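Local coordinates for Sca-family protein (Rickettsia rickettsii, PDB 4LQ8), which is a rickettsial surface cell antigen, represented here by its N-terminal head domain, and probably takes part in cell adhesion, at residues E83-L86 with K87-A91. Sequence-based numbering, arbitrary orientation.
Sequences EQIL and KDLAA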
ATOM      1  N   GLU A  83       9.301  17.496  -0.423  1.00 22.10           N
ATOM      2  CA  GLU A  83      10.536  18.036  -0.989  1.00 22.09           C
ATOM      3  C   GLU A  83      10.308  18.421  -2.450  1.00 26.41           C
ATOM      4  O   GLU A  83      10.708  19.513  -2.848  1.00 25.58           O
ATOM      5  CB  GLU A  83      11.685  17.025  -0.887  1.00 23.39           C
ATOM      6  CG  GLU A  83      12.379  17.070   0.460  1.00 37.13           C
ATOM      7  CD  GLU A  83      12.987  18.417   0.789  1.00 52.85           C
ATOM      8  OE1 GLU A  83      13.688  18.978  -0.085  1.00 42.72           O
ATOM      9  OE2 GLU A  83      12.667  18.960   1.872  1.00 51.30           O
ATOM     10  N   GLN A  84       9.616  17.541  -3.226  1.00 22.69           N
ATOM     11  CA  GLN A  84       9.301  17.798  -4.627  1.00 23.62           C
ATOM     12  C   GLN A  84       8.357  18.996  -4.761  1.00 28.59           C
ATOM     13  O   GLN A  84       8.595  19.837  -5.620  1.00 29.30           O
ATOM     14  CB  GLN A  84       8.746  16.545  -5.342  1.00 23.90           C
ATOM     15  CG  GLN A  84       8.535  16.764  -6.856  1.00 22.08           C
ATOM     16  CD  GLN A  84       9.820  17.005  -7.608  1.00 35.19           C
ATOM     17  OE1 GLN A  84      10.711  16.160  -7.628  1.00 27.05           O
ATOM     18  NE2 GLN A  84       9.948  18.161  -8.238  1.00 26.81           N
ATOM     19  N   ILE A  85       7.316  19.089  -3.894  1.00 24.72           N
ATOM     20  CA  ILE A  85       6.379  20.218  -3.908  1.00 23.73           C
ATOM     21  C   ILE A  85       7.167  21.514  -3.642  1.00 26.65           C
ATOM     22  O   ILE A  85       6.994  22.485  -4.381  1.00 23.92           O
ATOM     23  CB  ILE A  85       5.195  20.031  -2.908  1.00 25.61           C
ATOM     24  CG1 ILE A  85       4.310  18.817  -3.305  1.00 24.14           C
ATOM     25  CG2 ILE A  85       4.350  21.340  -2.815  1.00 25.16           C
ATOM     26  CD1 ILE A  85       3.230  18.375  -2.272  1.00 27.13           C
ATOM     27  N   LEU A  86       8.062  21.506  -2.616  1.00 23.90           N
ATOM     28  CA  LEU A  86       8.885  22.690  -2.296  1.00 24.35           C
ATOM     29  C   LEU A  86       9.757  23.102  -3.469  1.00 28.65           C
ATOM     30  O   LEU A  86       9.906  24.301  -3.710  1.00 30.20           O
ATOM     31  CB  LEU A  86       9.727  22.504  -1.023  1.00 23.66           C
ATOM     32  CG  LEU A  86       8.923  22.372   0.308  1.00 27.62           C
ATOM     33  CD1 LEU A  86       9.870  22.059   1.467  1.00 26.75           C
ATOM     34  CD2 LEU A  86       8.110  23.636   0.627  1.00 29.26           C
ATOM     35  N   LYS A  87      10.315  22.122  -4.217  1.00 25.09           N
ATOM     36  CA  LYS A  87      11.117  22.435  -5.408  1.00 26.78           C
ATOM     37  C   LYS A  87      10.208  23.028  -6.493  1.00 31.45           C
ATOM     38  O   LYS A  87      10.583  24.014  -7.114  1.00 32.72           O
ATOM     39  CB  LYS A  87      11.839  21.185  -5.954  1.00 29.11           C
ATOM     40  CG  LYS A  87      13.034  20.741  -5.113  1.00 39.65           C
ATOM     41  CD  LYS A  87      13.691  19.510  -5.718  1.00 46.10           C
ATOM     42  CE  LYS A  87      13.094  18.218  -5.221  1.00 52.19           C
ATOM     43  NZ  LYS A  87      13.786  17.050  -5.809  1.00 58.51           N
ATOM     44  N   ASP A  88       9.028  22.420  -6.725  1.00 28.34           N
ATOM     45  CA  ASP A  88       8.067  22.889  -7.725  1.00 29.97           C
ATOM     46  C   ASP A  88       7.625  24.335  -7.474  1.00 35.19           C
ATOM     47  O   ASP A  88       7.450  25.082  -8.434  1.00 38.33           O
ATOM     48  CB  ASP A  88       6.843  21.966  -7.790  1.00 31.49           C
ATOM     49  CG  ASP A  88       7.078  20.585  -8.387  1.00 40.01           C
ATOM     50  OD1 ASP A  88       8.216  20.314  -8.839  1.00 42.35           O
ATOM     51  OD2 ASP A  88       6.106  19.800  -8.466  1.00 42.44           O
ATOM     52  N   LEU A  89       7.500  24.733  -6.198  1.00 30.43           N
ATOM     53  CA  LEU A  89       7.107  26.084  -5.778  1.00 32.88           C
ATOM     54  C   LEU A  89       8.083  27.157  -6.282  1.00 43.26           C
ATOM     55  O   LEU A  89       7.666  28.289  -6.541  1.00 42.91           O
ATOM     56  CB  LEU A  89       6.945  26.185  -4.241  1.00 32.16           C
ATOM     57  CG  LEU A  89       5.766  25.459  -3.590  1.00 34.77           C
ATOM     58  CD1 LEU A  89       5.794  25.663  -2.087  1.00 34.18           C
ATOM     59  CD2 LEU A  89       4.408  25.902  -4.177  1.00 34.83           C
ATOM     60  N   ALA A  90       9.364  26.790  -6.473  1.00 45.12           N
ATOM     61  CA  ALA A  90      10.388  27.702  -7.016  1.00 48.07           C
ATOM     62  C   ALA A  90      10.125  28.022  -8.497  1.00 56.50           C
ATOM     63  O   ALA A  90      10.457  29.111  -8.944  1.00 59.16           O
ATOM     64  CB  ALA A  90      11.767  27.101  -6.846  1.00 48.89           C
ATOM     65  N   ALA A  91       9.475  27.105  -9.230  1.00 54.55           N
ATOM     66  CA  ALA A  91       9.126  27.270 -10.649  1.00 55.69           C
ATOM     67  C   ALA A  91       7.762  27.954 -10.876  1.00 59.22           C
ATOM     68  O   ALA A  91       7.332  28.090 -12.029  1.00 61.14           O
ATOM     69  CB  ALA A  91       9.155  25.915 -11.346  1.00 56.33           C
TER
HETATM   70  O   HOH W   1      12.371  14.641  -6.176  1.00 37.83           O
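Gln84 and Asp88, one helical turn apart near the C-terminal end of helix 64-90, are joined by a side-chain hydrogen bond from Gln84 NE2 to Asp88 OD1 at 2.8 Å. Its N-H...O angle of 155° is fairly straight. The carboxylate oxygen lies almost in the Gln84 amide plane, whereas NE2 approaches from above the carboxylate plane, the two planes being 46° apart. Gln84 CG lies anti to the backbone N (chi1 -175°), and a bend at chi2 carries the amide forward along the helix, placing NE2 beside Asp88 OD1.

The other end of the same amide is held through water. One water donates to Gln84 OE1 at 2.7 Å and accepts from Lys87 NZ at 2.8 Å, bridging two side chains that cross at about a right angle; direct OE1 to NZ separation is 3.7 Å. Past CG, a bend at chi3 brings Lys87 CE to 3.6 Å from Glu83 O.

Backbone bonds run in the i to i+4 pattern of an alpha-helix: Lys87 N to Glu83 O, Asp88 N to Gln84 O at 2.8 Å and Leu89 N to Ile85 O.

Apolar contact lies on another side of the helix, where Leu86 CD2 meets Leu89 CD1 at 4.1 Å and Ile85 CG2 approaches Leu89 CG at 4.4 Å. Ile85 and Leu89 also touch helices 95-111 and 125-132, and Leu86 touches helix 95-111.

Asp88 OD2 forms a salt bridge with Lys134. An acceptor at NE2 and a donor at OE1 probably fix the orientation of the buried Gln84 amide, which is linked through Asp88 to a charge beyond the helix.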